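378aa long hypothetical citrate synthase (Sulfolobus tokodaii, PDB 1VGM) is a hypothetical member of the citrate synthase family that adopts a largely helical fold, here in a two-chain assembly. Local coordinates at residues Ile292-Glu297 with Asp314-Ile319; Glu284-Tyr289 with Val320-Gly325; Tyr108-Asn113 with Leu200-Ser205; Ala193-Ser198 with Arg356-Arg361. One frame throughout, in Å; residues are numbered along the deposited sequence.

Interaction 1: residues Ile292-Glu297 with Asp314-Ile319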
# COMPACT_ATOMS: atom_id res chain seq x y z
N ILE A 292 22.44 -4.57 -30.63
CA ILE A 292 22.52 -5.68 -29.70
C ILE A 292 21.13 -6.27 -29.44
O ILE A 292 20.91 -7.46 -29.60
CB ILE A 292 23.16 -5.24 -28.37
CG1 ILE A 292 24.66 -5.01 -28.58
CG2 ILE A 292 22.95 -6.29 -27.29
CD1 ILE A 292 25.34 -4.31 -27.42
N ALA A 293 20.18 -5.41 -29.05
CA ALA A 293 18.81 -5.85 -28.77
C ALA A 293 18.15 -6.53 -29.97
O ALA A 293 17.45 -7.53 -29.80
CB ALA A 293 17.97 -4.66 -28.32
N GLU A 294 18.37 -6.00 -31.17
CA GLU A 294 17.88 -6.61 -32.41
C GLU A 294 18.36 -8.04 -32.58
O GLU A 294 17.59 -8.93 -32.95
CB GLU A 294 18.37 -5.83 -33.63
CG GLU A 294 17.68 -4.52 -33.90
CD GLU A 294 18.06 -3.98 -35.26
OE1 GLU A 294 17.27 -4.13 -36.20
OE2 GLU A 294 19.16 -3.40 -35.38
N ARG A 295 19.65 -8.26 -32.36
CA ARG A 295 20.24 -9.57 -32.59
C ARG A 295 19.70 -10.53 -31.55
O ARG A 295 19.39 -11.68 -31.86
CB ARG A 295 21.77 -9.51 -32.49
CG ARG A 295 22.47 -10.86 -32.70
CD ARG A 295 22.10 -11.48 -34.04
NE ARG A 295 22.80 -12.74 -34.29
CZ ARG A 295 22.58 -13.54 -35.33
NH1 ARG A 295 21.67 -13.21 -36.24
NH2 ARG A 295 23.25 -14.68 -35.45
N ILE A 296 19.60 -10.06 -30.32
CA ILE A 296 19.07 -10.89 -29.24
C ILE A 296 17.61 -11.24 -29.53
O ILE A 296 17.16 -12.36 -29.26
CB ILE A 296 19.16 -10.18 -27.88
CG1 ILE A 296 20.63 -9.97 -27.49
CG2 ILE A 296 18.42 -10.99 -26.82
CD1 ILE A 296 21.42 -11.26 -27.37
N GLU A 297 16.87 -10.29 -30.08
CA GLU A 297 15.47 -10.53 -30.42
C GLU A 297 15.37 -11.65 -31.45
O GLU A 297 14.54 -12.54 -31.32
CB GLU A 297 14.82 -9.26 -30.98
CG GLU A 297 13.36 -9.46 -31.37
CD GLU A 297 12.84 -8.37 -32.27
OE1 GLU A 297 13.41 -7.26 -32.24
OE2 GLU A 297 11.85 -8.61 -33.00
N ASP A 314 8.77 -4.83 -22.10
CA ASP A 314 9.94 -4.40 -21.33
C ASP A 314 11.25 -4.60 -22.10
O ASP A 314 12.31 -4.16 -21.65
CB ASP A 314 10.01 -5.16 -19.99
CG ASP A 314 8.71 -5.09 -19.21
OD1 ASP A 314 8.18 -3.97 -19.04
OD2 ASP A 314 8.22 -6.16 -18.75
N PHE A 315 11.18 -5.27 -23.24
CA PHE A 315 12.39 -5.59 -24.00
C PHE A 315 13.06 -4.36 -24.59
O PHE A 315 14.28 -4.26 -24.58
CB PHE A 315 12.09 -6.57 -25.13
CG PHE A 315 13.31 -7.16 -25.78
CD1 PHE A 315 14.01 -8.20 -25.17
CD2 PHE A 315 13.77 -6.66 -26.99
CE1 PHE A 315 15.14 -8.75 -25.78
CE2 PHE A 315 14.90 -7.21 -27.61
CZ PHE A 315 15.59 -8.25 -27.00
N TYR A 316 12.26 -3.43 -25.12
CA TYR A 316 12.80 -2.26 -25.82
C TYR A 316 12.58 -0.97 -25.07
O TYR A 316 13.07 0.07 -25.48
CB TYR A 316 12.20 -2.13 -27.23
CG TYR A 316 12.86 -3.00 -28.27
CD1 TYR A 316 12.18 -4.08 -28.84
CD2 TYR A 316 14.18 -2.77 -28.67
CE1 TYR A 316 12.80 -4.90 -29.77
CE2 TYR A 316 14.80 -3.59 -29.61
CZ TYR A 316 14.11 -4.66 -30.16
OH TYR A 316 14.72 -5.50 -31.06
N SER A 317 11.82 -1.02 -23.97
CA SER A 317 11.38 0.22 -23.32
C SER A 317 12.58 0.97 -22.72
O SER A 317 12.68 2.19 -22.84
CB SER A 317 10.35 -0.09 -22.22
OG SER A 317 10.86 -0.98 -21.24
N GLY A 318 13.48 0.22 -22.10
CA GLY A 318 14.62 0.83 -21.44
C GLY A 318 15.58 1.52 -22.39
O GLY A 318 16.19 2.52 -22.03
N ILE A 319 15.72 0.98 -23.60
CA ILE A 319 16.54 1.62 -24.62
C ILE A 319 15.91 2.97 -25.00
O ILE A 319 16.62 3.94 -25.26
CB ILE A 319 16.65 0.73 -25.90
CG1 ILE A 319 17.50 -0.51 -25.60
CG2 ILE A 319 17.27 1.53 -27.04
CD1 ILE A 319 17.55 -1.50 -26.76
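An antiparallel helix pair of the citrate synthase fold brings Phe315 and Tyr316 of helix 314-323 against Ala293 and Glu297 of helix 284-304. The two short axes run at 174° to each other and approach to 11.1 Å at their closest, a wide spacing that the two aromatic rings span. Ala293 stands in the middle: its CB lies 3.5 Å from Ile319 CD1 and 3.6 Å from Tyr316 CE2. Phe315 has CG anti to its backbone N (chi1 -169°), which sends the ring edge-first at the other helix. Ala293 O meets that edge near the ring plane, 3.4 Å from Phe315 CE2, although the same oxygen already accepts the helical bond from Glu297 N. Ile296 CG2 sits at the same rim, 3.9 Å from Phe315 CZ. Beside this apolar patch the extended Glu297 chain carries its carboxylate to Tyr316, whose OH donates to Glu297 OE1 over a very short 2.5 Å. The oxygen lies at the ring edge, with the carboxylate plane turned 81° from the ring. Lys273 of helix 267-280 makes a salt bridge to Glu297 OE1 and a hydrogen bond to Tyr316 OH, and its positive charge probably offsets that of the carboxylate.

Interaction 2: residues Glu284-Tyr289 with Val320-Gly325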
# COMPACT_ATOMS: atom_id res chain seq x y z
N GLU A 284 24.69 7.29 -31.57
CA GLU A 284 25.54 6.11 -31.69
C GLU A 284 25.48 5.21 -30.47
O GLU A 284 25.51 3.98 -30.59
CB GLU A 284 26.99 6.53 -31.95
CG GLU A 284 27.22 7.17 -33.31
CD GLU A 284 27.00 6.20 -34.46
OE1 GLU A 284 25.83 5.90 -34.77
OE2 GLU A 284 28.00 5.74 -35.06
N ASN A 285 25.39 5.80 -29.28
CA ASN A 285 25.23 5.01 -28.07
C ASN A 285 23.90 4.24 -28.06
O ASN A 285 23.86 3.09 -27.65
CB ASN A 285 25.31 5.90 -26.83
CG ASN A 285 26.73 6.34 -26.52
OD1 ASN A 285 27.69 5.80 -27.06
ND2 ASN A 285 26.86 7.32 -25.64
N VAL A 286 22.83 4.88 -28.51
CA VAL A 286 21.55 4.18 -28.60
C VAL A 286 21.63 3.06 -29.64
O VAL A 286 21.14 1.95 -29.42
CB VAL A 286 20.40 5.14 -28.97
CG1 VAL A 286 19.11 4.35 -29.11
CG2 VAL A 286 20.25 6.22 -27.90
N LYS A 287 22.25 3.37 -30.78
CA LYS A 287 22.36 2.43 -31.87
C LYS A 287 23.11 1.18 -31.42
O LYS A 287 22.75 0.06 -31.78
CB LYS A 287 23.09 3.08 -33.05
CG LYS A 287 23.20 2.21 -34.29
CD LYS A 287 23.66 3.02 -35.49
CE LYS A 287 24.00 2.15 -36.68
NZ LYS A 287 25.22 1.33 -36.42
N LYS A 288 24.15 1.39 -30.61
CA LYS A 288 24.90 0.28 -30.05
C LYS A 288 23.96 -0.70 -29.38
O LYS A 288 23.99 -1.90 -29.67
CB LYS A 288 25.93 0.79 -29.04
CG LYS A 288 26.81 -0.31 -28.43
CD LYS A 288 28.07 0.26 -27.78
CE LYS A 288 27.83 0.73 -26.35
NZ LYS A 288 27.59 -0.41 -25.41
N TYR A 289 23.11 -0.20 -28.49
CA TYR A 289 22.27 -1.09 -27.70
C TYR A 289 21.11 -1.61 -28.53
O TYR A 289 20.70 -2.76 -28.38
CB TYR A 289 21.77 -0.36 -26.45
CG TYR A 289 22.87 -0.14 -25.44
CD1 TYR A 289 23.12 1.13 -24.92
CD2 TYR A 289 23.68 -1.20 -25.03
CE1 TYR A 289 24.16 1.34 -24.04
CE2 TYR A 289 24.73 -1.00 -24.14
CZ TYR A 289 24.96 0.28 -23.65
OH TYR A 289 26.01 0.48 -22.78
N VAL A 320 14.58 3.03 -25.01
CA VAL A 320 13.89 4.30 -25.20
C VAL A 320 14.17 5.28 -24.06
O VAL A 320 14.53 6.43 -24.30
CB VAL A 320 12.36 4.11 -25.32
CG1 VAL A 320 11.68 5.47 -25.46
CG2 VAL A 320 12.03 3.21 -26.52
N PHE A 321 14.01 4.82 -22.82
CA PHE A 321 14.26 5.65 -21.64
C PHE A 321 15.71 6.10 -21.59
O PHE A 321 16.01 7.24 -21.23
CB PHE A 321 13.93 4.88 -20.35
CG PHE A 321 12.50 4.44 -20.24
CD1 PHE A 321 12.15 3.37 -19.41
CD2 PHE A 321 11.50 5.08 -20.95
CE1 PHE A 321 10.82 2.96 -19.28
CE2 PHE A 321 10.17 4.67 -20.84
CZ PHE A 321 9.83 3.61 -20.01
N TYR A 322 16.62 5.18 -21.94
CA TYR A 322 18.04 5.51 -22.10
C TYR A 322 18.25 6.61 -23.13
O TYR A 322 18.97 7.57 -22.88
CB TYR A 322 18.81 4.25 -22.52
CG TYR A 322 20.27 4.49 -22.83
CD1 TYR A 322 21.20 4.63 -21.80
CD2 TYR A 322 20.72 4.56 -24.14
CE1 TYR A 322 22.55 4.85 -22.08
CE2 TYR A 322 22.06 4.77 -24.43
CZ TYR A 322 22.97 4.92 -23.40
OH TYR A 322 24.29 5.12 -23.70
N ALA A 323 17.62 6.47 -24.30
CA ALA A 323 17.75 7.46 -25.38
C ALA A 323 17.24 8.82 -24.93
O ALA A 323 17.76 9.87 -25.34
CB ALA A 323 16.98 7.00 -26.62
N LEU A 324 16.22 8.80 -24.08
CA LEU A 324 15.67 10.01 -23.50
C LEU A 324 16.55 10.63 -22.42
O LEU A 324 16.25 11.70 -21.91
CB LEU A 324 14.29 9.71 -22.91
CG LEU A 324 13.19 9.56 -23.94
CD1 LEU A 324 11.97 8.93 -23.31
CD2 LEU A 324 12.88 10.92 -24.53
N GLY A 325 17.65 9.94 -22.08
CA GLY A 325 18.61 10.50 -21.14
C GLY A 325 18.52 9.94 -19.73
O GLY A 325 19.32 10.29 -18.87
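Tyr289 and Tyr322 form a T-shaped pair, the edge of the first ring directed at the face of the second. Their planes stand at 85° and the centroids are 5.4 Å apart, values that fit edge-to-face packing and exclude a parallel stack. The CD1-CE1 side of Tyr289 does the touching: CD1 comes within 3.8 Å of Tyr322 CE2, while CE1 reaches towards Tyr322 CZ and OH. Tyr322 gets there because its CG is anti to the backbone N (chi1 175°), carrying the ring out across the gap to helix 284-304. At the far end of that ring the hydroxyl passes close to Asn285, with Tyr322 OH 3.4 Å from Asn285 CB; the amide is turned 48° from the ring plane. Nearer the helix backbone Val286 fills in with one branch. Its CG2, anti to the carbonyl carbon, packs 3.6 Å from Ala323 CB and 4.1 Å from Tyr322 CD2, where the two helix backbones have their nearest CA atoms, those of Val286 and Ala323, 6.0 Å apart. The contact thus joins the first turns of helix 284-304 to the last turn of helix 314-323, which closes in a Schellman motif at Gly325. Phe227 of helix 222-233 meets both tyrosine rings, and Phe279 of helix 267-280 packs on Val286 and Ala323.

Interaction 3: residues Tyr108-Asn113 with Leu200-Ser205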
# COMPACT_ATOMS: atom_id res chain seq x y z
N TYR A 108 -2.76 17.07 1.53
CA TYR A 108 -4.01 17.27 0.77
C TYR A 108 -5.19 16.48 1.33
O TYR A 108 -6.30 16.99 1.42
CB TYR A 108 -3.80 16.90 -0.70
CG TYR A 108 -2.79 17.76 -1.43
CD1 TYR A 108 -1.78 17.19 -2.19
CD2 TYR A 108 -2.86 19.15 -1.37
CE1 TYR A 108 -0.86 17.97 -2.89
CE2 TYR A 108 -1.95 19.95 -2.07
CZ TYR A 108 -0.96 19.35 -2.82
OH TYR A 108 -0.07 20.13 -3.53
N ASP A 109 -4.94 15.23 1.71
CA ASP A 109 -6.00 14.37 2.24
C ASP A 109 -7.35 14.57 1.53
O ASP A 109 -8.36 14.92 2.16
CB ASP A 109 -6.16 14.60 3.74
CG ASP A 109 -6.85 13.45 4.44
OD1 ASP A 109 -7.12 12.44 3.77
OD2 ASP A 109 -7.13 13.56 5.65
N PRO A 110 -7.38 14.35 0.21
CA PRO A 110 -8.62 14.61 -0.53
C PRO A 110 -9.75 13.64 -0.18
O PRO A 110 -9.52 12.45 0.03
CB PRO A 110 -8.19 14.47 -1.99
CG PRO A 110 -7.10 13.43 -1.93
CD PRO A 110 -6.36 13.71 -0.63
N LYS A 111 -10.97 14.17 -0.12
CA LYS A 111 -12.16 13.34 0.01
C LYS A 111 -12.57 12.78 -1.34
O LYS A 111 -12.41 13.44 -2.37
CB LYS A 111 -13.32 14.16 0.58
CG LYS A 111 -13.13 14.60 2.03
CD LYS A 111 -14.34 15.41 2.48
CE LYS A 111 -14.10 16.10 3.81
NZ LYS A 111 -15.31 16.86 4.22
N TRP A 112 -13.11 11.57 -1.34
CA TRP A 112 -13.79 11.05 -2.51
C TRP A 112 -15.10 11.79 -2.76
O TRP A 112 -15.88 12.04 -1.84
CB TRP A 112 -14.08 9.56 -2.34
CG TRP A 112 -12.84 8.69 -2.34
CD1 TRP A 112 -12.10 8.31 -1.26
CD2 TRP A 112 -12.24 8.06 -3.48
NE1 TRP A 112 -11.08 7.48 -1.65
CE2 TRP A 112 -11.14 7.30 -3.01
CE3 TRP A 112 -12.55 8.03 -4.85
CZ2 TRP A 112 -10.35 6.52 -3.87
CZ3 TRP A 112 -11.75 7.26 -5.70
CH2 TRP A 112 -10.67 6.51 -5.20
N ASN A 113 -15.34 12.13 -4.02
CA ASN A 113 -16.50 12.93 -4.41
C ASN A 113 -16.66 12.79 -5.92
O ASN A 113 -15.78 13.20 -6.67
CB ASN A 113 -16.26 14.40 -4.04
CG ASN A 113 -17.46 15.28 -4.33
OD1 ASN A 113 -18.10 15.15 -5.38
ND2 ASN A 113 -17.78 16.17 -3.40
N LEU A 200 -11.93 3.18 1.18
CA LEU A 200 -12.07 4.60 0.89
C LEU A 200 -10.89 5.43 1.40
O LEU A 200 -11.05 6.61 1.71
CB LEU A 200 -13.38 5.14 1.48
CG LEU A 200 -14.66 4.61 0.83
CD1 LEU A 200 -15.87 5.30 1.44
CD2 LEU A 200 -14.61 4.85 -0.67
N SER A 201 -9.72 4.81 1.46
CA SER A 201 -8.49 5.55 1.72
C SER A 201 -8.26 6.59 0.63
O SER A 201 -8.58 6.34 -0.52
CB SER A 201 -7.29 4.60 1.77
OG SER A 201 -6.09 5.33 2.00
N ASP A 202 -7.71 7.74 0.99
CA ASP A 202 -7.66 8.87 0.06
C ASP A 202 -6.86 8.49 -1.18
O ASP A 202 -6.03 7.58 -1.13
CB ASP A 202 -7.03 10.09 0.74
CG ASP A 202 -5.53 9.93 0.94
OD1 ASP A 202 -5.10 9.41 2.01
OD2 ASP A 202 -4.77 10.33 0.03
N MET A 203 -7.12 9.17 -2.29
CA MET A 203 -6.58 8.76 -3.58
C MET A 203 -5.05 8.67 -3.54
O MET A 203 -4.45 7.75 -4.12
CB MET A 203 -7.02 9.75 -4.67
CG MET A 203 -7.62 9.09 -5.90
SD MET A 203 -8.18 10.21 -7.20
CE MET A 203 -9.96 9.99 -7.08
N TYR A 204 -4.41 9.61 -2.85
CA TYR A 204 -2.95 9.63 -2.80
C TYR A 204 -2.40 8.41 -2.07
O TYR A 204 -1.40 7.83 -2.48
CB TYR A 204 -2.45 10.90 -2.10
CG TYR A 204 -2.52 12.13 -2.96
CD1 TYR A 204 -3.53 13.07 -2.76
CD2 TYR A 204 -1.59 12.36 -3.96
CE1 TYR A 204 -3.61 14.22 -3.55
CE2 TYR A 204 -1.65 13.51 -4.76
CZ TYR A 204 -2.67 14.43 -4.55
OH TYR A 204 -2.74 15.56 -5.33
N SER A 205 -3.06 8.02 -0.98
CA SER A 205 -2.67 6.82 -0.25
C SER A 205 -2.96 5.54 -1.05
O SER A 205 -2.29 4.53 -0.86
CB SER A 205 -3.39 6.77 1.09
OG SER A 205 -3.06 7.90 1.89
O HOH W 1 -9.74 10.61 -2.09
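Two aspartates from different loops, Asp109 and Asp202, approach each other at the subunit interface, their OD1 atoms 4.0 Å apart and their carboxylate planes set steeply against each other. Lys215 of the second subunit forms salt bridges with both OD1 atoms, so the like charges share one cation. Asp202 is also the N-cap of helix 203-214. With CG between the backbone N and the carbonyl carbon (chi1 72°), its OD2 accepts from Ser205 N at 3.0 Å, met from above the carboxylate plane. On the other loop Pro110 crosses Tyr204 at about a right angle, CD at the ring's edge and 3.6 Å from Tyr204 CD1. The planes of Tyr108 and Tyr204 are inclined by 29° and displaced, with little overlap. Trp112 anchors the far end. Its indole NE1 donates to Ser201 O over 3.0 Å, with the oxygen close to the ring plane while the N-H comes from above the plane of the carbonyl. Leu200 CD2 lies over one face of the indole. Met203 SD makes an oblique Met-aromatic contact, 5.2 Å from the centroid of the Trp112 six-membered ring and 26° off its normal, while Met203 CE packs 3.5 Å from Trp112 CZ3. A water bridges the backbones, giving a proton to Pro110 O and accepting from Met203 N, 3.0 Å away. The loop after helix 93-108 is therefore fixed to the start of helix 203-214 by polar bonds as well as packing, and Lys215 of the second subunit probably helps to offset the two negative charges.

Interaction 4: residues Ala193-Ser198 with Arg356-Arg361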
# COMPACT_ATOMS: atom_id res chain seq x y z
N ALA A 193 -3.68 -0.85 -4.81
CA ALA A 193 -4.46 0.39 -4.86
C ALA A 193 -5.96 0.12 -4.69
O ALA A 193 -6.66 0.84 -3.98
CB ALA A 193 -4.21 1.11 -6.18
N LEU A 194 -6.45 -0.91 -5.36
CA LEU A 194 -7.85 -1.29 -5.22
C LEU A 194 -8.17 -1.65 -3.77
O LEU A 194 -9.21 -1.24 -3.23
CB LEU A 194 -8.17 -2.47 -6.13
CG LEU A 194 -8.23 -2.07 -7.61
CD1 LEU A 194 -8.25 -3.32 -8.49
CD2 LEU A 194 -9.46 -1.21 -7.84
N VAL A 195 -7.28 -2.41 -3.14
CA VAL A 195 -7.50 -2.82 -1.76
C VAL A 195 -7.62 -1.61 -0.84
O VAL A 195 -8.47 -1.57 0.04
CB VAL A 195 -6.37 -3.75 -1.27
CG1 VAL A 195 -6.50 -3.99 0.23
CG2 VAL A 195 -6.41 -5.07 -2.02
N ALA A 196 -6.77 -0.61 -1.06
CA ALA A 196 -6.85 0.64 -0.30
C ALA A 196 -8.12 1.43 -0.64
O ALA A 196 -8.74 2.03 0.24
CB ALA A 196 -5.61 1.50 -0.55
N SER A 197 -8.49 1.46 -1.91
CA SER A 197 -9.66 2.25 -2.30
C SER A 197 -10.91 1.61 -1.70
O SER A 197 -11.90 2.29 -1.43
CB SER A 197 -9.80 2.33 -3.82
OG SER A 197 -10.28 1.10 -4.34
N SER A 198 -10.86 0.30 -1.49
CA SER A 198 -11.98 -0.43 -0.90
C SER A 198 -12.33 0.03 0.51
O SER A 198 -13.47 -0.14 0.95
CB SER A 198 -11.67 -1.93 -0.88
OG SER A 198 -11.15 -2.31 0.38
N ARG A 356 -16.98 -2.26 -2.66
CA ARG A 356 -17.22 -3.24 -1.61
C ARG A 356 -15.92 -3.30 -0.82
O ARG A 356 -14.85 -3.46 -1.40
CB ARG A 356 -17.53 -4.60 -2.24
CG ARG A 356 -17.86 -5.71 -1.26
CD ARG A 356 -19.20 -5.49 -0.58
NE ARG A 356 -20.19 -4.93 -1.50
CZ ARG A 356 -21.08 -4.00 -1.15
NH1 ARG A 356 -21.15 -3.57 0.10
NH2 ARG A 356 -21.90 -3.48 -2.06
N LEU A 357 -16.01 -3.16 0.50
CA LEU A 357 -14.85 -3.32 1.37
C LEU A 357 -14.22 -4.68 1.12
O LEU A 357 -14.93 -5.68 0.99
CB LEU A 357 -15.25 -3.20 2.85
CG LEU A 357 -14.10 -3.44 3.84
CD1 LEU A 357 -13.14 -2.25 3.80
CD2 LEU A 357 -14.66 -3.65 5.24
N ILE A 358 -12.90 -4.74 1.04
CA ILE A 358 -12.24 -6.01 0.78
C ILE A 358 -11.74 -6.67 2.06
O ILE A 358 -11.08 -6.03 2.89
CB ILE A 358 -11.08 -5.81 -0.21
CG1 ILE A 358 -11.65 -5.43 -1.59
CG2 ILE A 358 -10.24 -7.10 -0.33
CD1 ILE A 358 -10.61 -5.14 -2.65
N ARG A 359 -12.09 -7.94 2.23
CA ARG A 359 -11.67 -8.74 3.39
C ARG A 359 -11.68 -10.21 3.02
O ARG A 359 -12.69 -10.90 3.18
CB ARG A 359 -12.63 -8.51 4.57
CG ARG A 359 -12.19 -9.17 5.87
CD ARG A 359 -13.31 -9.18 6.91
NE ARG A 359 -13.68 -7.82 7.33
CZ ARG A 359 -13.07 -7.15 8.31
NH1 ARG A 359 -12.27 -7.78 9.16
NH2 ARG A 359 -13.26 -5.84 8.43
N PRO A 360 -10.55 -10.72 2.50
CA PRO A 360 -10.46 -12.15 2.17
C PRO A 360 -10.37 -13.00 3.43
O PRO A 360 -10.60 -12.51 4.53
CB PRO A 360 -9.19 -12.23 1.32
CG PRO A 360 -8.35 -11.13 1.88
CD PRO A 360 -9.32 -10.01 2.13
N ARG A 361 -10.04 -14.28 3.26
CA ARG A 361 -10.00 -15.21 4.39
C ARG A 361 -8.64 -15.90 4.46
O ARG A 361 -7.95 -16.04 3.45
CB ARG A 361 -11.12 -16.25 4.26
CG ARG A 361 -12.37 -15.93 5.08
CD ARG A 361 -12.20 -16.31 6.55
NE ARG A 361 -13.37 -15.99 7.38
CZ ARG A 361 -13.42 -16.10 8.71
NH1 ARG A 361 -12.35 -16.50 9.38
NH2 ARG A 361 -14.54 -15.83 9.36
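Ser198 meets Ile358 near the C-terminal end of helix 188-197 of the citrate synthase fold, where the segment leading to strand 361-364 passes along the subunit interface. The isoleucine can be followed outward. Its CB lies 3.6 Å from Ser198 OG. From there CG1, anti to the carbonyl carbon (chi1 -67°), turns over the serine and comes within 3.6 Å of Ser198 CB. The chain stays extended at the next bond, and the tip, Ile358 CD1, lies 3.8 Å from Ser198 CB, 4.0 Å from Val195 CA and 4.2 Å from Val195 CG2. The polar partner of the same residue is its backbone: Ile358 N donates to Ser198 OG at 3.1 Å with an angle of 152° at the hydrogen. That hydroxyl gives its own proton back to the helix, to Val195 O, so one serine oxygen both accepts from the incoming loop and donates to a helix carbonyl. Tyr350 of helix 331-353 packs on Ile358 and bonds to Arg356 O, while Leu9 of the second subunit also touches Ile358. Further along, Arg359 makes a salt bridge to Glu185 of the second subunit, and Arg361 enters a parallel beta ladder with a strand of that chain. Beside the serine hydroxyl, Ser198 O, hydrogen-bonded by His355 NE2, also receives a CA-H...O contact from Leu357 CA, 3.5 Å away with 151° at the hydrogen.

Interactions 1 and 2 are successive stretches of one helix pair, 284-304 with 314-323, their centres about 11 Å apart. Ile319 joins them: its CD1 lies 3.8 Å from Tyr289 O, and its CG2 packs on Val286 CG1. Interactions 3 and 4 lie on the opposite side of the chain's centre, about 15 Å apart between centres, and both touch the second subunit. Helices 188-197 and 203-214 follow one another there, and Ser201 N probably bonds to Ala196 O at 3.2 Å. The two groups do not meet; between interactions 1 and 4 the nearest atoms are about 19 Å apart. Neither interaction 1 nor interaction 2 is touched by the second subunit.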